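D-3-phosphoglycerate dehydrogenase-related protein (Vibrio cholerae, PDB 4S1V) probably catalyses NAD-dependent oxidation and reduction of D-2-hydroxyacids, as a D-3-phosphoglycerate dehydrogenase-related member of the D-isomer specific 2-hydroxyacid dehydrogenase family. Local coordinates at residues Arg55-Ile60 against Gly78-Ile84; Arg143-Gly147 against Val168-Pro172; Leu155-Gln160 against Lys184-Tyr190; Gly246-Ser250 against Pro276-Leu280. All coordinates share one frame; numbering follows the deposited sequence.

Interaction 1: Arg55-Ile60 against Gly78-Ile84; sequences RERTPI and GKVSNHI
His83 lays one face of its imidazole against the backbone at Arg55 and Glu56. Glu56 CA sits over that face, 3.9 Å from the ring centroid and 18° off the normal, a CH-pi contact. Beside it is Arg55 O, 3.1 Å from His83 NE2 but above the ring plane, at an angle too poor for a hydrogen bond. NE2 instead hydrogen-bonds to Gln76, whose side chain also reaches Arg55 O. Ile84 CG2 covers the opposite face, and at the ring edge ND1 makes a weak hydrogen bond to Ser81 OG. The Glu56 carboxylate is turned 29° from the imidazole plane. Ser81 OG donates to Glu56 OE2 at 2.7 Å, coming from above the carboxylate plane, and Glu56 OE2 also forms a salt bridge with Arg239; OE1 accepts from a water that in turn accepts from Asn82 ND2.

Both segments are loops that follow neighbouring parallel strands, 50-53 and 73-76, and lead into helices 62-66 and 86-91. They therefore meet at the C-terminal edge of the five-stranded sheet, the side on which alpha/beta folds of this kind usually place their functional loops.

Arg55 starts out pointing away from 78-84, yet in the conformer modelled here its chain bends at chi2 and again at chi3, and Arg55 NH1 returns to bond Lys79 O at 2.8 Å; a second conformer exists, which makes this bond provisional. At the other end, Ile60 N donates to His83 O at 2.7 Å, almost in line with the carbonyl, while Ile60 and Ile84 run side by side, Ile60 CB 4.0 Å from Ile84 CG1.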
loop_
_atom_site.group_PDB
_atom_site.type_symbol
_atom_site.label_atom_id
_atom_site.label_comp_id
_atom_site.label_asym_id
_atom_site.label_seq_id
_atom_site.Cartn_x
_atom_site.Cartn_y
_atom_site.Cartn_z
ATOM N N ARG C 55 13.209 -31.056 -15.697
ATOM C CA ARG C 55 14.177 -30.867 -14.615
ATOM C C ARG C 55 13.731 -31.608 -13.343
ATOM O O ARG C 55 13.436 -32.808 -13.409
ATOM C CB ARG C 55 14.453 -29.375 -14.371
ATOM C CG ARG C 55 15.047 -28.651 -15.574
ATOM C CD ARG C 55 16.349 -29.283 -16.057
ATOM N NE ARG C 55 17.406 -29.204 -15.052
ATOM C CZ ARG C 55 17.997 -30.259 -14.500
ATOM N NH1 ARG C 55 17.653 -31.482 -14.866
ATOM N NH2 ARG C 55 18.938 -30.089 -13.583
ATOM N N GLU C 56 13.670 -30.910 -12.206
ATOM C CA GLU C 56 13.396 -31.544 -10.903
ATOM C C GLU C 56 11.963 -31.359 -10.362
ATOM O O GLU C 56 11.739 -31.503 -9.163
ATOM C CB GLU C 56 14.394 -31.052 -9.834
ATOM C CG GLU C 56 15.840 -30.923 -10.301
ATOM C CD GLU C 56 16.841 -30.936 -9.162
ATOM O OE1 GLU C 56 16.522 -31.435 -8.062
ATOM O OE2 GLU C 56 17.973 -30.463 -9.370
ATOM N N ARG C 57 11.000 -31.046 -11.228
ATOM C CA ARG C 57 9.627 -30.743 -10.771
ATOM C C ARG C 57 8.888 -31.927 -10.124
ATOM O O ARG C 57 7.963 -31.727 -9.340
ATOM C CB ARG C 57 8.806 -30.157 -11.914
ATOM C CG ARG C 57 9.328 -28.810 -12.375
ATOM C CD ARG C 57 8.612 -28.328 -13.620
ATOM N NE ARG C 57 9.254 -27.128 -14.150
ATOM C CZ ARG C 57 8.760 -26.371 -15.125
ATOM N NH1 ARG C 57 7.597 -26.669 -15.693
ATOM N NH2 ARG C 57 9.438 -25.302 -15.527
ATOM N N THR C 58 9.306 -33.149 -10.446
ATOM C CA THR C 58 8.782 -34.349 -9.782
ATOM C C THR C 58 9.910 -35.298 -9.367
ATOM O O THR C 58 10.711 -35.710 -10.200
ATOM C CB THR C 58 7.766 -35.089 -10.680
ATOM O OG1 THR C 58 6.591 -34.284 -10.832
ATOM C CG2 THR C 58 7.352 -36.436 -10.073
ATOM N N PRO C 59 9.982 -35.646 -8.070
ATOM C CA PRO C 59 10.948 -36.677 -7.695
ATOM C C PRO C 59 10.487 -38.060 -8.181
ATOM O O PRO C 59 9.295 -38.357 -8.160
ATOM C CB PRO C 59 10.937 -36.627 -6.169
ATOM C CG PRO C 59 9.565 -36.128 -5.821
ATOM C CD PRO C 59 9.192 -35.168 -6.917
ATOM N N ILE C 60 11.428 -38.881 -8.629
ATOM C CA ILE C 60 11.137 -40.272 -8.960
ATOM C C ILE C 60 11.524 -41.140 -7.765
ATOM O O ILE C 60 12.708 -41.315 -7.474
ATOM C CB ILE C 60 11.886 -40.738 -10.233
ATOM C CG1 ILE C 60 11.541 -39.841 -11.436
ATOM C CG2 ILE C 60 11.573 -42.198 -10.535
ATOM C CD1 ILE C 60 10.061 -39.746 -11.764
ATOM N N GLY C 78 17.792 -31.961 -19.628
ATOM C CA GLY C 78 19.032 -31.636 -18.937
ATOM C C GLY C 78 19.599 -32.887 -18.296
ATOM O O GLY C 78 19.239 -34.002 -18.679
ATOM N N LYS C 79 20.470 -32.707 -17.311
ATOM C CA LYS C 79 21.124 -33.831 -16.653
ATOM C C LYS C 79 20.324 -34.299 -15.441
ATOM O O LYS C 79 19.509 -33.550 -14.903
ATOM C CB LYS C 79 22.548 -33.448 -16.232
ATOM C CG LYS C 79 23.498 -33.102 -17.373
ATOM C CD LYS C 79 24.676 -32.284 -16.855
ATOM C CE LYS C 79 25.676 -31.948 -17.954
ATOM N NZ LYS C 79 26.412 -33.157 -18.430
ATOM N N VAL C 80 20.558 -35.544 -15.024
ATOM C CA VAL C 80 19.975 -36.082 -13.790
ATOM C C VAL C 80 20.510 -35.332 -12.556
ATOM O O VAL C 80 21.616 -34.782 -12.582
ATOM C CB VAL C 80 20.217 -37.610 -13.638
ATOM C CG1 VAL C 80 19.551 -38.379 -14.774
ATOM C CG2 VAL C 80 21.703 -37.937 -13.566
ATOM N N SER C 81 19.713 -35.280 -11.493
ATOM C CA SER C 81 20.184 -34.719 -10.227
ATOM C C SER C 81 19.354 -35.262 -9.075
ATOM O O SER C 81 18.746 -36.328 -9.193
ATOM C CB SER C 81 20.130 -33.173 -10.205
ATOM O OG SER C 81 18.906 -32.670 -10.696
ATOM N N ASN C 82 19.335 -34.521 -7.971
ATOM C CA ASN C 82 18.734 -34.965 -6.719
ATOM C C ASN C 82 17.340 -35.605 -6.749
ATOM O O ASN C 82 16.973 -36.325 -5.834
ATOM C CB ASN C 82 18.775 -33.803 -5.711
ATOM C CG ASN C 82 20.189 -33.315 -5.443
ATOM O OD1 ASN C 82 21.046 -34.074 -4.983
ATOM N ND2 ASN C 82 20.444 -32.048 -5.735
ATOM N N HIS C 83 16.577 -35.346 -7.804
ATOM C CA HIS C 83 15.182 -35.785 -7.884
ATOM C C HIS C 83 15.029 -37.195 -8.410
ATOM O O HIS C 83 13.911 -37.731 -8.426
ATOM C CB HIS C 83 14.405 -34.830 -8.782
ATOM C CG HIS C 83 14.784 -34.950 -10.232
ATOM N ND1 HIS C 83 15.988 -34.565 -10.695
ATOM C CD2 HIS C 83 14.095 -35.492 -11.315
ATOM C CE1 HIS C 83 16.057 -34.823 -12.016
ATOM N NE2 HIS C 83 14.896 -35.391 -12.392
ATOM N N ILE C 84 16.135 -37.803 -8.850
ATOM C CA ILE C 84 16.103 -39.117 -9.502
ATOM C C ILE C 84 17.316 -39.995 -9.135
ATOM O O ILE C 84 18.436 -39.501 -9.002
ATOM C CB ILE C 84 15.928 -38.980 -11.042
ATOM C CG1 ILE C 84 15.546 -40.327 -11.681
ATOM C CG2 ILE C 84 17.162 -38.363 -11.692
ATOM C CD1 ILE C 84 15.179 -40.247 -13.154
HETATM O O HOH W 1 18.326 -30.098 -6.122
#

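Interaction 2: Arg143-Gly147 against Val168-Pro172; sequences RTLSG and VFGMP
Met171 reaches Leu145 through a chain that is extended about chi2 (-176°), which carries SD to Leu145 CB, and then bent at chi3 (78°), which turns the methyl CE toward Leu145 CD2. The methionine CB sets out to one side of 143-147, but Met171 CG comes to 3.3 Å from Leu145 O and Met171 SD to 3.7 Å from Leu145 CB. The two branches of the leucine divide the work: CD2 meets the methionine methyl, while Leu145 CD1 approaches Phe169 CD2 at 4.1 Å, oblique to the ring. Met171 and Leu145 also both touch Val205 of strand 205-208.

The backbones join at Gly147 N, which donates to Gly170 O at 2.9 Å with an N-H...O angle of 164°; the donor stands well above the carbonyl plane. Ser146 CA adds a CH...O contact to Phe169 O at 3.2 Å. Gly170 closes helix 157-168 with a Schellman motif, so 143-147, the lead-in to strand 150-153, is fastened to the turn between that helix and strand 173-176.

Glu108 of the second subunit accepts from Leu145 N and Ser146 N, and Phe165 of that subunit stacks on Phe169. The chemistry is thus divided: apolar side chains fill the inner part, one backbone bond fixes the outer part, and the amides of Leu145 and Ser146 are taken up by the second subunit.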
loop_
_atom_site.group_PDB
_atom_site.type_symbol
_atom_site.label_atom_id
_atom_site.label_comp_id
_atom_site.label_asym_id
_atom_site.label_seq_id
_atom_site.Cartn_x
_atom_site.Cartn_y
_atom_site.Cartn_z
ATOM N N ARG C 143 18.257 1.510 -6.368
ATOM C CA ARG C 143 19.698 1.771 -6.389
ATOM C C ARG C 143 20.352 1.232 -7.653
ATOM O O ARG C 143 19.967 0.166 -8.151
ATOM C CB ARG C 143 20.369 1.136 -5.167
ATOM C CG ARG C 143 20.040 1.815 -3.848
ATOM C CD ARG C 143 20.333 0.904 -2.668
ATOM N NE ARG C 143 21.769 0.719 -2.464
ATOM C CZ ARG C 143 22.467 1.243 -1.460
ATOM N NH1 ARG C 143 21.877 1.990 -0.533
ATOM N NH2 ARG C 143 23.771 1.012 -1.383
ATOM N N THR C 144 21.336 1.969 -8.172
ATOM C CA THR C 144 22.113 1.501 -9.314
ATOM C C THR C 144 23.067 0.385 -8.886
ATOM O O THR C 144 23.463 0.291 -7.710
ATOM C CB THR C 144 22.925 2.639 -9.978
ATOM O OG1 THR C 144 23.735 3.295 -8.996
ATOM C CG2 THR C 144 22.016 3.654 -10.627
ATOM N N LEU C 145 23.438 -0.457 -9.842
ATOM C CA LEU C 145 24.425 -1.500 -9.588
ATOM C C LEU C 145 25.848 -0.966 -9.734
ATOM O O LEU C 145 26.760 -1.431 -9.057
ATOM C CB LEU C 145 24.201 -2.685 -10.524
ATOM C CG LEU C 145 22.883 -3.449 -10.390
ATOM C CD1 LEU C 145 22.726 -4.384 -11.577
ATOM C CD2 LEU C 145 22.823 -4.227 -9.081
ATOM N N SER C 146 26.015 0.002 -10.637
ATOM C CA SER C 146 27.297 0.645 -10.922
ATOM C C SER C 146 27.989 1.083 -9.639
ATOM O O SER C 146 27.408 1.818 -8.847
ATOM C CB SER C 146 27.072 1.864 -11.824
ATOM O OG SER C 146 28.307 2.455 -12.191
ATOM N N GLY C 147 29.217 0.611 -9.433
ATOM C CA GLY C 147 29.971 0.927 -8.210
ATOM C C GLY C 147 29.849 -0.100 -7.091
ATOM O O GLY C 147 30.765 -0.251 -6.281
ATOM N N VAL C 168 30.237 -5.130 -17.042
ATOM C CA VAL C 168 29.775 -4.120 -18.003
ATOM C C VAL C 168 28.858 -3.079 -17.345
ATOM O O VAL C 168 28.762 -1.935 -17.798
ATOM C CB VAL C 168 29.134 -4.759 -19.263
ATOM C CG1 VAL C 168 27.896 -5.577 -18.916
ATOM C CG2 VAL C 168 28.795 -3.701 -20.292
ATOM N N PHE C 169 28.203 -3.481 -16.262
ATOM C CA PHE C 169 27.428 -2.560 -15.436
ATOM C C PHE C 169 28.309 -1.774 -14.457
ATOM O O PHE C 169 27.799 -0.970 -13.692
ATOM C CB PHE C 169 26.306 -3.312 -14.689
ATOM C CG PHE C 169 25.043 -3.476 -15.489
ATOM C CD1 PHE C 169 24.997 -4.343 -16.587
ATOM C CD2 PHE C 169 23.895 -2.766 -15.151
ATOM C CE1 PHE C 169 23.834 -4.495 -17.326
ATOM C CE2 PHE C 169 22.725 -2.913 -15.886
ATOM C CZ PHE C 169 22.697 -3.773 -16.978
ATOM N N GLY C 170 29.622 -2.009 -14.476
ATOM C CA GLY C 170 30.558 -1.216 -13.659
ATOM C C GLY C 170 30.657 -1.667 -12.213
ATOM O O GLY C 170 30.881 -0.855 -11.305
ATOM N N MET C 171 30.486 -2.967 -11.997
ATOM C CA MET C 171 30.580 -3.539 -10.666
ATOM C C MET C 171 31.935 -4.221 -10.468
ATOM O O MET C 171 32.343 -5.027 -11.302
ATOM C CB MET C 171 29.457 -4.558 -10.422
ATOM C CG MET C 171 28.046 -4.043 -10.685
ATOM S SD MET C 171 26.789 -5.266 -10.266
ATOM C CE MET C 171 26.723 -5.133 -8.480
ATOM N N PRO C 172 32.636 -3.907 -9.357
ATOM C CA PRO C 172 33.756 -4.785 -8.983
ATOM C C PRO C 172 33.256 -6.229 -8.828
ATOM O O PRO C 172 32.131 -6.454 -8.373
ATOM C CB PRO C 172 34.204 -4.239 -7.622
ATOM C CG PRO C 172 33.731 -2.820 -7.583
ATOM C CD PRO C 172 32.492 -2.753 -8.447
#

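Interaction 3: Leu155-Gln160 against Lys184-Tyr190; sequences LGKIGQ and KALELGY
Gln160 NE2 donates to Leu155 O at 2.9 Å, the N-H...O angle 164°, with the acceptor lying in the amide plane, and this bond presents the glutamine head to Lys184. Lys184 CE comes against it, 3.4 Å from Gln160 OE1 and 3.6 Å from Gln160 NE2, so the lysine meets the amide through its aliphatic chain, the two side chains crossing at about a right angle. Chi1 of Lys184 (-168°) sets CG beside Leu155, and the bend at chi2 (74°) turns the rest of the chain toward the amide.

Leu155 lies within a Gly-x-Gly-x-x-Gly pattern of Gly154, Gly156 and Gly159, consistent with the dinucleotide-binding turn of a Rossmann fold, between strand 150-153 and helix 157-168. The contact sets this turn against helix 179-188, which follows the next strand, 173-176.

A single methyl does most of the packing. Leu155 CD2 is 3.4 Å from Ala185 N and 3.6 Å from Lys184 CG, with Ala185 CB and Leu188 CD1 a little further off. Tyr190 offers its ring edge to the same methyl. Leu155 and Ala185 both also touch Val175 of strand 173-176.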
loop_
_atom_site.group_PDB
_atom_site.type_symbol
_atom_site.label_atom_id
_atom_site.label_comp_id
_atom_site.label_asym_id
_atom_site.label_seq_id
_atom_site.Cartn_x
_atom_site.Cartn_y
_atom_site.Cartn_z
ATOM N N LEU C 155 32.035 -19.905 -9.887
ATOM C CA LEU C 155 32.287 -19.272 -11.185
ATOM C C LEU C 155 32.198 -20.257 -12.350
ATOM O O LEU C 155 33.086 -20.313 -13.201
ATOM C CB LEU C 155 33.631 -18.516 -11.184
ATOM C CG LEU C 155 33.807 -17.336 -12.150
ATOM C CD1 LEU C 155 32.916 -16.158 -11.776
ATOM C CD2 LEU C 155 35.263 -16.904 -12.212
ATOM N N GLY C 156 31.105 -21.019 -12.391
ATOM C CA GLY C 156 30.861 -21.977 -13.466
ATOM C C GLY C 156 30.203 -21.303 -14.651
ATOM O O GLY C 156 30.254 -20.077 -14.784
ATOM N N LYS C 157 29.568 -22.107 -15.504
ATOM C CA LYS C 157 28.916 -21.613 -16.725
ATOM C C LYS C 157 27.956 -20.437 -16.476
ATOM O O LYS C 157 27.985 -19.452 -17.210
ATOM C CB LYS C 157 28.218 -22.759 -17.480
ATOM C CG LYS C 157 27.197 -23.553 -16.664
ATOM C CD LYS C 157 26.438 -24.574 -17.508
ATOM C CE LYS C 157 25.228 -25.119 -16.753
ATOM N NZ LYS C 157 24.065 -25.325 -17.666
ATOM N N ILE C 158 27.131 -20.531 -15.434
ATOM C CA ILE C 158 26.222 -19.434 -15.090
ATOM C C ILE C 158 26.955 -18.293 -14.380
ATOM O O ILE C 158 26.836 -17.138 -14.786
ATOM C CB ILE C 158 24.987 -19.914 -14.286
ATOM C CG1 ILE C 158 24.182 -20.919 -15.116
ATOM C CG2 ILE C 158 24.097 -18.733 -13.918
ATOM C CD1 ILE C 158 23.110 -21.668 -14.345
ATOM N N GLY C 159 27.728 -18.620 -13.343
ATOM C CA GLY C 159 28.507 -17.623 -12.598
ATOM C C GLY C 159 29.331 -16.687 -13.473
ATOM O O GLY C 159 29.303 -15.465 -13.277
ATOM N N GLN C 160 30.046 -17.251 -14.449
ATOM C CA GLN C 160 30.906 -16.463 -15.344
ATOM C C GLN C 160 30.133 -15.426 -16.146
ATOM O O GLN C 160 30.623 -14.315 -16.379
ATOM C CB GLN C 160 31.668 -17.371 -16.308
ATOM C CG GLN C 160 32.935 -17.967 -15.723
ATOM C CD GLN C 160 33.547 -19.029 -16.614
ATOM O OE1 GLN C 160 33.898 -18.762 -17.765
ATOM N NE2 GLN C 160 33.689 -20.240 -16.080
ATOM N N LYS C 184 39.977 -19.256 -11.770
ATOM C CA LYS C 184 39.277 -18.662 -12.908
ATOM C C LYS C 184 39.078 -17.153 -12.719
ATOM O O LYS C 184 39.327 -16.362 -13.640
ATOM C CB LYS C 184 37.927 -19.354 -13.112
ATOM C CG LYS C 184 37.239 -19.019 -14.428
ATOM C CD LYS C 184 37.918 -19.707 -15.596
ATOM C CE LYS C 184 37.151 -19.497 -16.889
ATOM N NZ LYS C 184 37.942 -19.998 -18.049
ATOM N N ALA C 185 38.636 -16.772 -11.519
ATOM C CA ALA C 185 38.465 -15.365 -11.136
ATOM C C ALA C 185 39.730 -14.534 -11.396
ATOM O O ALA C 185 39.676 -13.505 -12.081
ATOM C CB ALA C 185 38.057 -15.266 -9.674
ATOM N N LEU C 186 40.859 -14.980 -10.846
ATOM C CA LEU C 186 42.135 -14.278 -11.044
ATOM C C LEU C 186 42.537 -14.239 -12.520
ATOM O O LEU C 186 42.926 -13.193 -13.020
ATOM C CB LEU C 186 43.255 -14.885 -10.190
ATOM C CG LEU C 186 43.146 -14.811 -8.656
ATOM C CD1 LEU C 186 44.446 -15.277 -8.018
ATOM C CD2 LEU C 186 42.779 -13.424 -8.142
ATOM N N GLU C 187 42.418 -15.370 -13.215
ATOM C CA GLU C 187 42.727 -15.434 -14.651
ATOM C C GLU C 187 41.864 -14.504 -15.509
ATOM O O GLU C 187 42.299 -14.051 -16.567
ATOM C CB GLU C 187 42.622 -16.866 -15.166
ATOM C CG GLU C 187 43.738 -17.780 -14.683
ATOM C CD GLU C 187 43.437 -19.249 -14.918
ATOM O OE1 GLU C 187 42.328 -19.561 -15.403
ATOM O OE2 GLU C 187 44.305 -20.099 -14.614
ATOM N N LEU C 188 40.647 -14.223 -15.053
ATOM C CA LEU C 188 39.781 -13.279 -15.748
ATOM C C LEU C 188 39.977 -11.831 -15.266
ATOM O O LEU C 188 39.420 -10.900 -15.844
ATOM C CB LEU C 188 38.309 -13.707 -15.634
ATOM C CG LEU C 188 37.957 -15.061 -16.273
ATOM C CD1 LEU C 188 36.535 -15.496 -15.915
ATOM C CD2 LEU C 188 38.173 -15.046 -17.787
ATOM N N GLY C 189 40.760 -11.648 -14.206
ATOM C CA GLY C 189 41.071 -10.314 -13.693
ATOM C C GLY C 189 40.063 -9.783 -12.687
ATOM O O GLY C 189 40.005 -8.575 -12.444
ATOM N N TYR C 190 39.267 -10.692 -12.114
ATOM C CA TYR C 190 38.359 -10.375 -11.011
ATOM C C TYR C 190 39.076 -10.585 -9.677
ATOM O O TYR C 190 40.224 -11.026 -9.645
ATOM C CB TYR C 190 37.110 -11.267 -11.048
ATOM C CG TYR C 190 36.371 -11.332 -12.370
ATOM C CD1 TYR C 190 36.173 -10.193 -13.159
ATOM C CD2 TYR C 190 35.837 -12.538 -12.816
ATOM C CE1 TYR C 190 35.483 -10.269 -14.359
ATOM C CE2 TYR C 190 35.137 -12.619 -14.005
ATOM C CZ TYR C 190 34.963 -11.488 -14.771
ATOM O OH TYR C 190 34.268 -11.589 -15.958
#

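Interaction 4: Gly246-Ser250 against Pro276-Leu280; sequences GALYS and PLLSL
The Tyr249 ring carries Pro276 on one face: the proline CB stands 3.7 Å from the ring centroid and 18° off the normal, a CH-pi contact displaced toward the CD1 side. Tyr249 CG is anti to the backbone N (chi1 170°), which brings the ring to the proline. Phe31 of the third subunit also meets this ring, the two planes almost parallel at about 5°. Leu280 approaches obliquely, its CD1 3.6 Å from Tyr249 CD1 and its side chain crossing the tyrosine at about a right angle. Pro276 O also comes to 3.4 Å from Tyr249 CE1. Tyr249 OH hydrogen-bonds to Val30 O of the third subunit, which fixes the far end of the ring.

Tyr249 belongs to the first turn of helix 247-254, with Gly246 at the N-cap position. Its partners form a short 3-10 turn, 276-278, and the residues after it, on the way into strand 283-285, the last strand of the seven-stranded parallel sheet of the Rossmann-type domain. Helix 247-254 itself leads to strand 259-262, next to 283-285 in the sheet.

Leu277 packs against the helix, on Leu248 and Tyr249. Leu277 CD2 reaches Tyr249 CA at 3.7 Å, while Leu277 CD1 meets Leu248 CD2 at 3.9 Å. The two leucines cross nearly at right angles, and both also touch Val262 of strand 259-262.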
loop_
_atom_site.group_PDB
_atom_site.type_symbol
_atom_site.label_atom_id
_atom_site.label_comp_id
_atom_site.label_asym_id
_atom_site.label_seq_id
_atom_site.Cartn_x
_atom_site.Cartn_y
_atom_site.Cartn_z
ATOM N N GLY C 246 15.343 -22.082 6.841
ATOM C CA GLY C 246 14.627 -20.988 7.496
ATOM C C GLY C 246 15.429 -19.708 7.691
ATOM O O GLY C 246 14.866 -18.656 8.004
ATOM N N ALA C 247 16.746 -19.796 7.514
ATOM C CA ALA C 247 17.641 -18.691 7.863
ATOM C C ALA C 247 17.387 -17.436 7.031
ATOM O O ALA C 247 17.407 -16.325 7.573
ATOM C CB ALA C 247 19.097 -19.123 7.761
ATOM N N LEU C 248 17.143 -17.607 5.728
ATOM C CA LEU C 248 16.872 -16.457 4.868
ATOM C C LEU C 248 15.621 -15.698 5.306
ATOM O O LEU C 248 15.648 -14.460 5.425
ATOM C CB LEU C 248 16.745 -16.849 3.390
ATOM C CG LEU C 248 16.571 -15.646 2.424
ATOM C CD1 LEU C 248 17.744 -14.670 2.455
ATOM C CD2 LEU C 248 16.310 -16.104 0.994
ATOM N N TYR C 249 14.531 -16.430 5.533
ATOM C CA TYR C 249 13.293 -15.779 5.972
ATOM C C TYR C 249 13.505 -15.031 7.286
ATOM O O TYR C 249 13.139 -13.866 7.409
ATOM C CB TYR C 249 12.100 -16.745 6.117
ATOM C CG TYR C 249 10.953 -16.028 6.803
ATOM C CD1 TYR C 249 10.142 -15.149 6.087
ATOM C CD2 TYR C 249 10.745 -16.146 8.181
ATOM C CE1 TYR C 249 9.125 -14.448 6.706
ATOM C CE2 TYR C 249 9.736 -15.435 8.817
ATOM C CZ TYR C 249 8.931 -14.588 8.073
ATOM O OH TYR C 249 7.920 -13.879 8.666
ATOM N N SER C 250 14.086 -15.713 8.266
ATOM C CA SER C 250 14.290 -15.127 9.590
ATOM C C SER C 250 15.053 -13.804 9.488
ATOM O O SER C 250 14.673 -12.818 10.124
ATOM C CB SER C 250 15.016 -16.115 10.505
ATOM O OG SER C 250 15.140 -15.589 11.822
ATOM N N PRO C 276 7.167 -18.926 3.780
ATOM C CA PRO C 276 7.172 -17.629 4.476
ATOM C C PRO C 276 7.802 -16.479 3.673
ATOM O O PRO C 276 7.427 -15.323 3.864
ATOM C CB PRO C 276 7.975 -17.911 5.752
ATOM C CG PRO C 276 8.793 -19.127 5.448
ATOM C CD PRO C 276 7.994 -19.935 4.468
ATOM N N LEU C 277 8.730 -16.796 2.770
ATOM C CA LEU C 277 9.373 -15.769 1.946
ATOM C C LEU C 277 8.407 -14.964 1.081
ATOM O O LEU C 277 8.696 -13.818 0.751
ATOM C CB LEU C 277 10.487 -16.361 1.072
ATOM C CG LEU C 277 11.809 -16.775 1.713
ATOM C CD1 LEU C 277 12.707 -17.419 0.658
ATOM C CD2 LEU C 277 12.508 -15.584 2.350
ATOM N N LEU C 278 7.260 -15.549 0.745
ATOM C CA LEU C 278 6.255 -14.881 -0.084
ATOM C C LEU C 278 5.505 -13.738 0.614
ATOM O O LEU C 278 4.739 -13.017 -0.022
ATOM C CB LEU C 278 5.260 -15.905 -0.643
ATOM C CG LEU C 278 5.777 -16.710 -1.848
ATOM C CD1 LEU C 278 4.897 -17.906 -2.176
ATOM C CD2 LEU C 278 5.908 -15.812 -3.064
ATOM N N SER C 279 5.731 -13.569 1.911
ATOM C CA SER C 279 5.061 -12.513 2.665
ATOM C C SER C 279 5.965 -11.351 3.075
ATOM O O SER C 279 5.609 -10.590 3.968
ATOM C CB SER C 279 4.386 -13.096 3.910
ATOM O OG SER C 279 3.431 -14.077 3.546
ATOM N N LEU C 280 7.117 -11.199 2.426
ATOM C CA LEU C 280 8.025 -10.091 2.751
ATOM C C LEU C 280 8.173 -9.126 1.581
ATOM O O LEU C 280 8.555 -9.541 0.485
ATOM C CB LEU C 280 9.399 -10.610 3.193
ATOM C CG LEU C 280 9.494 -11.440 4.470
ATOM C CD1 LEU C 280 10.932 -11.876 4.685
ATOM C CD2 LEU C 280 8.997 -10.676 5.696
#

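In the fold
Interaction 1 joins loops of the five-stranded domain, whereas interactions 2, 3 and 4 all belong to the seven-stranded, Rossmann-type domain that probably binds NAD. Interactions 2 and 3 lie at the two ends of helix 157-168, with centres 17 Å apart and segments that alternate along the chain; 3 holds the glycine-rich turn, while 2 faces the second subunit. Interaction 4, about 30 Å from 3 between centres, packs beside the third subunit. Interactions 1 and 3 have centres 27 Å apart, and their closest approach, about 7 Å between nearest atoms, is by the side chains of Lys79 and Lys157. Both probably border the interdomain cleft where this family has its active site.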